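Local coordinates for protein SM80.1 Vicilin (Solanum melongena, PDB 5VF5) that probably serves as a 7S seed storage protein of the vicilin family, built from two cupin domains and binding a copper ion, at residues S60-H65 with G179-A184; E144-F149 with R174-G179. All blocks are in the same frame, centred on the assembly; numbering follows the deposited sequence. Where two conformers were deposited one is given.

Contact 1 (S60-H65 with G179-A184); sequences SFMLPH and GAIIKA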
loop_
_atom_site.group_PDB
_atom_site.type_symbol
_atom_site.label_atom_id
_atom_site.label_comp_id
_atom_site.label_asym_id
_atom_site.label_seq_id
_atom_site.Cartn_x
_atom_site.Cartn_y
_atom_site.Cartn_z
ATOM N N SER A 60 11.174 -19.467 2.919
ATOM C CA SER A 60 12.147 -18.400 3.100
ATOM C C SER A 60 11.916 -17.651 4.415
ATOM O O SER A 60 10.834 -17.711 5.019
ATOM C CB SER A 60 12.111 -17.460 1.903
ATOM O OG SER A 60 11.030 -16.624 2.014
ATOM N N PHE A 61 12.967 -16.972 4.863
ATOM C CA PHE A 61 13.026 -16.310 6.171
ATOM C C PHE A 61 13.719 -14.964 6.011
ATOM O O PHE A 61 14.841 -14.914 5.533
ATOM C CB PHE A 61 13.806 -17.184 7.148
ATOM C CG PHE A 61 14.035 -16.577 8.506
ATOM C CD1 PHE A 61 13.016 -16.542 9.433
ATOM C CD2 PHE A 61 15.261 -16.081 8.862
ATOM C CE1 PHE A 61 13.230 -16.008 10.656
ATOM C CE2 PHE A 61 15.480 -15.557 10.122
ATOM C CZ PHE A 61 14.465 -15.549 11.018
ATOM N N MET A 62 13.053 -13.887 6.417
ATOM C CA MET A 62 13.649 -12.549 6.477
ATOM C C MET A 62 14.179 -12.296 7.886
ATOM O O MET A 62 13.425 -12.405 8.871
ATOM C CB MET A 62 12.694 -11.443 6.056
ATOM C CG MET A 62 13.369 -10.074 6.076
ATOM S SD MET A 62 12.236 -8.820 5.514
ATOM C CE MET A 62 13.368 -7.412 5.361
ATOM N N LEU A 63 15.442 -11.917 7.977
ATOM C CA LEU A 63 16.154 -11.787 9.234
ATOM C C LEU A 63 15.584 -10.666 10.122
ATOM O O LEU A 63 15.109 -9.661 9.620
ATOM C CB LEU A 63 17.617 -11.431 8.973
ATOM C CG LEU A 63 18.578 -12.573 8.803
ATOM C CD1 LEU A 63 18.139 -13.705 7.960
ATOM C CD2 LEU A 63 19.975 -12.129 8.511
ATOM N N PRO A 64 15.691 -10.831 11.456
ATOM C CA PRO A 64 15.267 -9.793 12.391
ATOM C C PRO A 64 15.829 -8.409 12.119
ATOM O O PRO A 64 17.068 -8.226 11.938
ATOM C CB PRO A 64 15.729 -10.325 13.726
ATOM C CG PRO A 64 15.643 -11.827 13.590
ATOM C CD PRO A 64 15.961 -12.108 12.147
ATOM N N HIS A 65 14.926 -7.425 12.138
ATOM C CA HIS A 65 15.288 -6.032 11.930
ATOM C C HIS A 65 14.147 -5.173 12.430
ATOM O O HIS A 65 13.025 -5.651 12.530
ATOM C CB HIS A 65 15.519 -5.749 10.439
ATOM C CG HIS A 65 14.280 -5.930 9.630
ATOM N ND1 HIS A 65 13.788 -7.186 9.304
ATOM C CD2 HIS A 65 13.376 -5.031 9.155
ATOM C CE1 HIS A 65 12.653 -7.042 8.639
ATOM N NE2 HIS A 65 12.363 -5.755 8.550
ATOM N N GLY A 179 22.835 -12.951 3.447
ATOM C CA GLY A 179 21.930 -11.875 3.116
ATOM C C GLY A 179 20.638 -11.891 3.908
ATOM O O GLY A 179 20.478 -12.684 4.828
ATOM N N ALA A 180 19.747 -10.953 3.576
ATOM C CA ALA A 180 18.651 -10.602 4.490
ATOM C C ALA A 180 17.434 -11.520 4.397
ATOM O O ALA A 180 16.598 -11.509 5.296
ATOM C CB ALA A 180 18.199 -9.174 4.224
ATOM N N ILE A 181 17.263 -12.230 3.283
ATOM C CA ILE A 181 16.175 -13.171 3.098
ATOM C C ILE A 181 16.757 -14.456 2.544
ATOM O O ILE A 181 17.362 -14.470 1.447
ATOM C CB ILE A 181 15.044 -12.661 2.161
ATOM C CG1 ILE A 181 14.606 -11.224 2.539
ATOM C CG2 ILE A 181 13.878 -13.633 2.195
ATOM C CD1 ILE A 181 13.620 -10.599 1.560
ATOM N N ILE A 182 16.635 -15.524 3.324
ATOM C CA ILE A 182 17.391 -16.745 3.106
ATOM C C ILE A 182 16.474 -17.957 3.168
ATOM O O ILE A 182 15.272 -17.869 3.550
ATOM C CB ILE A 182 18.548 -16.854 4.137
ATOM C CG1 ILE A 182 18.028 -16.996 5.561
ATOM C CG2 ILE A 182 19.545 -15.729 3.978
ATOM C CD1 ILE A 182 19.107 -17.301 6.591
ATOM N N LYS A 183 17.034 -19.121 2.854
ATOM C CA LYS A 183 16.268 -20.354 2.958
ATOM C C LYS A 183 15.901 -20.660 4.403
ATOM O O LYS A 183 16.714 -20.517 5.270
ATOM C CB LYS A 183 17.097 -21.508 2.378
ATOM C CG LYS A 183 16.384 -22.829 2.334
ATOM C CD LYS A 183 17.297 -23.822 1.666
ATOM C CE LYS A 183 16.563 -24.915 0.881
ATOM N NZ LYS A 183 17.364 -25.431 -0.188
ATOM N N ALA A 184 14.758 -21.319 4.615
ATOM C CA ALA A 184 14.415 -21.890 5.931
ATOM C C ALA A 184 14.042 -23.388 5.813
ATOM O O ALA A 184 13.362 -23.771 4.870
ATOM C CB ALA A 184 13.252 -21.119 6.523
#
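Leu-63 leans over the start of strand 181-183 and meets Ile-182, where that strand runs antiparallel along the edge of strand 60-65. Followed outward, the leucine keeps to one oxygen: CB lies 3.8 Å from Ala-180 O, the acceptor of the backbone bond from Leu-63 N, and CG and CD1 stay beside it. CD1 also touches Ile-182 CD1 at 4.0 Å. The other branch, CD2, goes to Gly-179 O at 3.8 Å. The Leu-63 and Ile-182 side chains cross at about a right angle. Phe-61 and Ile-182 share one face of the sheet. Ile-182 CG1 sits between its own backbone N and carbonyl carbon (chi1 65°), which sets it near the rim of the Phe-61 ring, close to the ring plane. The phenyl group itself leads away from strand 181-183 and meets the ring of His-110 on strand 108-113, while Phe-61 CB touches Ala-184 CB at 4.0 Å. Met-62 and Ile-181 pair on the other face, CG of the methionine against CG1 of the isoleucine at 3.9 Å. Both are buried. Phe-61 and Ile-182 form the hydrogen-bonded pair: Phe-61 N gives to Ile-182 O, and Ile-182 N returns a straighter bond to Phe-61 O (165° at the hydrogen). Leu-63 N to Ala-180 O, at 2.9 Å, adds a third backbone bond just before strand 181-183 begins. Between these bonds CA-H groups also lean on the carbonyls, Ile-181 CA standing 3.3 Å from Phe-61 O. Ser-60 OG, beside Ile-181 CG2, is hydrogen-bonded to Glu-57 O. With strand 108-113 on the opposite edge of strand 60-65, the pairing adds an outermost strand to an antiparallel sheet of the N-terminal cupin beta-barrel, the jelly-roll fold of vicilins.

Contact 2 (E144-F149 with R174-G179); sequences ENPESF and RQQKQG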
loop_
_atom_site.group_PDB
_atom_site.type_symbol
_atom_site.label_atom_id
_atom_site.label_comp_id
_atom_site.label_asym_id
_atom_site.label_seq_id
_atom_site.Cartn_x
_atom_site.Cartn_y
_atom_site.Cartn_z
ATOM N N GLU A 144 28.242 -10.112 8.447
ATOM C CA GLU A 144 28.875 -9.444 7.315
ATOM C C GLU A 144 27.822 -9.014 6.290
ATOM O O GLU A 144 27.918 -7.925 5.706
ATOM C CB GLU A 144 29.921 -10.344 6.651
ATOM C CG GLU A 144 31.201 -10.337 7.468
ATOM C CD GLU A 144 32.282 -11.195 6.886
ATOM O OE1 GLU A 144 32.116 -11.626 5.714
ATOM O OE2 GLU A 144 33.283 -11.410 7.620
ATOM N N ASN A 145 26.837 -9.877 6.050
ATOM C CA ASN A 145 25.814 -9.631 5.040
ATOM C C ASN A 145 24.483 -10.316 5.416
ATOM O O ASN A 145 24.437 -11.560 5.463
ATOM C CB ASN A 145 26.308 -10.153 3.702
ATOM C CG ASN A 145 25.339 -9.867 2.612
ATOM O OD1 ASN A 145 24.785 -8.767 2.555
ATOM N ND2 ASN A 145 25.086 -10.858 1.763
ATOM N N PRO A 146 23.403 -9.543 5.717
ATOM C CA PRO A 146 23.412 -8.095 5.854
ATOM C C PRO A 146 24.279 -7.652 7.026
ATOM O O PRO A 146 24.510 -8.433 7.949
ATOM C CB PRO A 146 21.934 -7.769 6.111
ATOM C CG PRO A 146 21.471 -8.929 6.893
ATOM C CD PRO A 146 22.243 -10.137 6.402
ATOM N N GLU A 147 24.797 -6.424 6.967
ATOM C CA GLU A 147 25.594 -5.904 8.064
ATOM C C GLU A 147 24.702 -5.748 9.270
ATOM O O GLU A 147 23.658 -5.101 9.187
ATOM C CB GLU A 147 26.224 -4.562 7.689
ATOM C CG GLU A 147 27.178 -4.012 8.704
ATOM C CD GLU A 147 27.747 -2.704 8.209
ATOM O OE1 GLU A 147 28.357 -2.684 7.107
ATOM O OE2 GLU A 147 27.534 -1.717 8.910
ATOM N N SER A 148 25.107 -6.359 10.393
ATOM C CA SER A 148 24.424 -6.140 11.650
ATOM C C SER A 148 24.871 -4.838 12.252
ATOM O O SER A 148 26.069 -4.536 12.285
ATOM C CB SER A 148 24.743 -7.257 12.647
ATOM O OG SER A 148 24.177 -6.984 13.931
ATOM N N PHE A 149 23.939 -4.080 12.797
ATOM C CA PHE A 149 24.324 -2.839 13.494
ATOM C C PHE A 149 25.180 -3.071 14.726
ATOM O O PHE A 149 25.806 -2.151 15.215
ATOM C CB PHE A 149 23.143 -1.901 13.777
ATOM C CG PHE A 149 22.067 -2.488 14.662
ATOM C CD1 PHE A 149 22.303 -2.852 15.989
ATOM C CD2 PHE A 149 20.793 -2.608 14.188
ATOM C CE1 PHE A 149 21.290 -3.339 16.793
ATOM C CE2 PHE A 149 19.767 -3.080 14.993
ATOM C CZ PHE A 149 20.028 -3.441 16.305
ATOM N N ARG A 174 30.218 -12.047 12.703
ATOM C CA ARG A 174 30.862 -12.260 11.375
ATOM C C ARG A 174 30.358 -13.492 10.627
ATOM O O ARG A 174 30.706 -13.698 9.480
ATOM C CB ARG A 174 32.407 -12.447 11.514
ATOM C CG ARG A 174 33.239 -11.269 11.951
ATOM C CD ARG A 174 34.720 -11.531 11.632
ATOM N NE ARG A 174 35.273 -12.770 12.210
ATOM C CZ ARG A 174 35.831 -12.884 13.423
ATOM N NH1 ARG A 174 35.905 -11.838 14.253
ATOM N NH2 ARG A 174 36.306 -14.068 13.821
ATOM N N GLN A 175 29.538 -14.332 11.258
ATOM C CA GLN A 175 29.193 -15.617 10.666
ATOM C C GLN A 175 28.208 -15.506 9.512
ATOM O O GLN A 175 28.273 -16.299 8.575
ATOM C CB GLN A 175 28.621 -16.571 11.708
ATOM C CG GLN A 175 29.593 -16.906 12.819
ATOM C CD GLN A 175 30.908 -17.399 12.267
ATOM O OE1 GLN A 175 30.947 -18.463 11.625
ATOM N NE2 GLN A 175 31.997 -16.608 12.453
ATOM N N GLN A 176 27.226 -14.593 9.623
ATOM C CA GLN A 176 26.184 -14.466 8.603
ATOM C C GLN A 176 26.673 -13.707 7.396
ATOM O O GLN A 176 27.032 -12.539 7.509
ATOM C CB GLN A 176 24.940 -13.766 9.204
ATOM C CG GLN A 176 23.752 -13.655 8.246
ATOM C CD GLN A 176 23.264 -14.994 7.788
ATOM O OE1 GLN A 176 23.732 -15.526 6.784
ATOM N NE2 GLN A 176 22.352 -15.583 8.554
ATOM N N LYS A 177 26.620 -14.400 6.259
ATOM C CA LYS A 177 27.072 -13.863 4.989
ATOM C C LYS A 177 26.050 -14.028 3.844
ATOM O O LYS A 177 26.297 -13.565 2.749
ATOM C CB LYS A 177 28.368 -14.567 4.558
ATOM C CG LYS A 177 29.496 -14.484 5.580
ATOM C CD LYS A 177 30.749 -15.221 5.123
ATOM C CE LYS A 177 31.885 -15.030 6.123
ATOM N NZ LYS A 177 31.549 -15.450 7.511
ATOM N N GLN A 178 24.916 -14.642 4.131
ATOM C CA GLN A 178 23.974 -15.111 3.125
ATOM C C GLN A 178 22.941 -14.059 2.706
ATOM O O GLN A 178 22.238 -14.276 1.749
ATOM C CB GLN A 178 23.243 -16.355 3.636
ATOM C CG GLN A 178 24.140 -17.488 4.108
ATOM C CD GLN A 178 23.364 -18.537 4.889
ATOM O OE1 GLN A 178 23.040 -19.565 4.316
ATOM N NE2 GLN A 178 22.987 -18.247 6.205
ATOM N N GLY A 179 22.835 -12.951 3.447
ATOM C CA GLY A 179 21.930 -11.875 3.116
ATOM C C GLY A 179 20.638 -11.891 3.908
ATOM O O GLY A 179 20.478 -12.684 4.828
#
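Asn-145 joins the two loops with three hydrogen bonds, using its backbone N-H, its backbone carbonyl and its side-chain amide. Its N-H gives to Gln-176 O in a nearly straight bond (170° at the hydrogen, 3.0 Å from N to O). Glu-144 N also turns to Gln-176 O, but that bond is weak and bent, so one carbonyl takes two neighbouring N-H groups. In the other direction Asn-145 O accepts from Gly-179 N at 2.9 Å, the donor standing well above the carbonyl plane. The Asn-145 side chain has CG anti to the backbone N (chi1 -177°), and its ND2 gives to Lys-177 O at 3.1 Å; that oxygen lies close to the amide plane, whereas ND2 lies above the plane of the lysine carbonyl. The cis peptide before Pro-146 turns the chain beside Gly-179, where Pro-146 CD is 3.4 Å from Gly-179 C. Glu-144 lies beside Lys-177 and points the same way, OE1 approaching the lysine CE, yet it forms no salt bridge: OE1 remains 4.3 Å from Lys-177 NZ. The ammonium instead gives to Arg-174 O, 2.8 Å from NZ. Gln-176 OE1 is gripped twice within its own loop, by Gln-178 N and, on a lone pair, by Gln-178 NE2. The loop 174-179 follows helix 166-172 and leads into strand 181-183, while 144-149 precedes helix 155-162, so the contact closes the base of a helical excursion beside strand 60-65.

Contact 2 is nested in the chain loop that contact 1 closes, and Gly-179 belongs to both; their centres lie 11 Å apart. Leu-63 bridges them: its CD2 packs against Pro-146 CD at 3.7 Å and Gln-176 CG at 4.1 Å. From Gly-179 the chain runs on through Ala-180 into strand 181-183, and so returns from the two helices to the N-terminal cupin sheet. The bound sodium ion, coordinated by Ala-25 and Gly-28, lies nearer contact 1, about 7 Å from the side chain of Ile-181 and about 10 Å from Gly-179, the residue shared with contact 2, whereas the copper site of Cys-281, His-283 and His-325 is made by other parts of the chain.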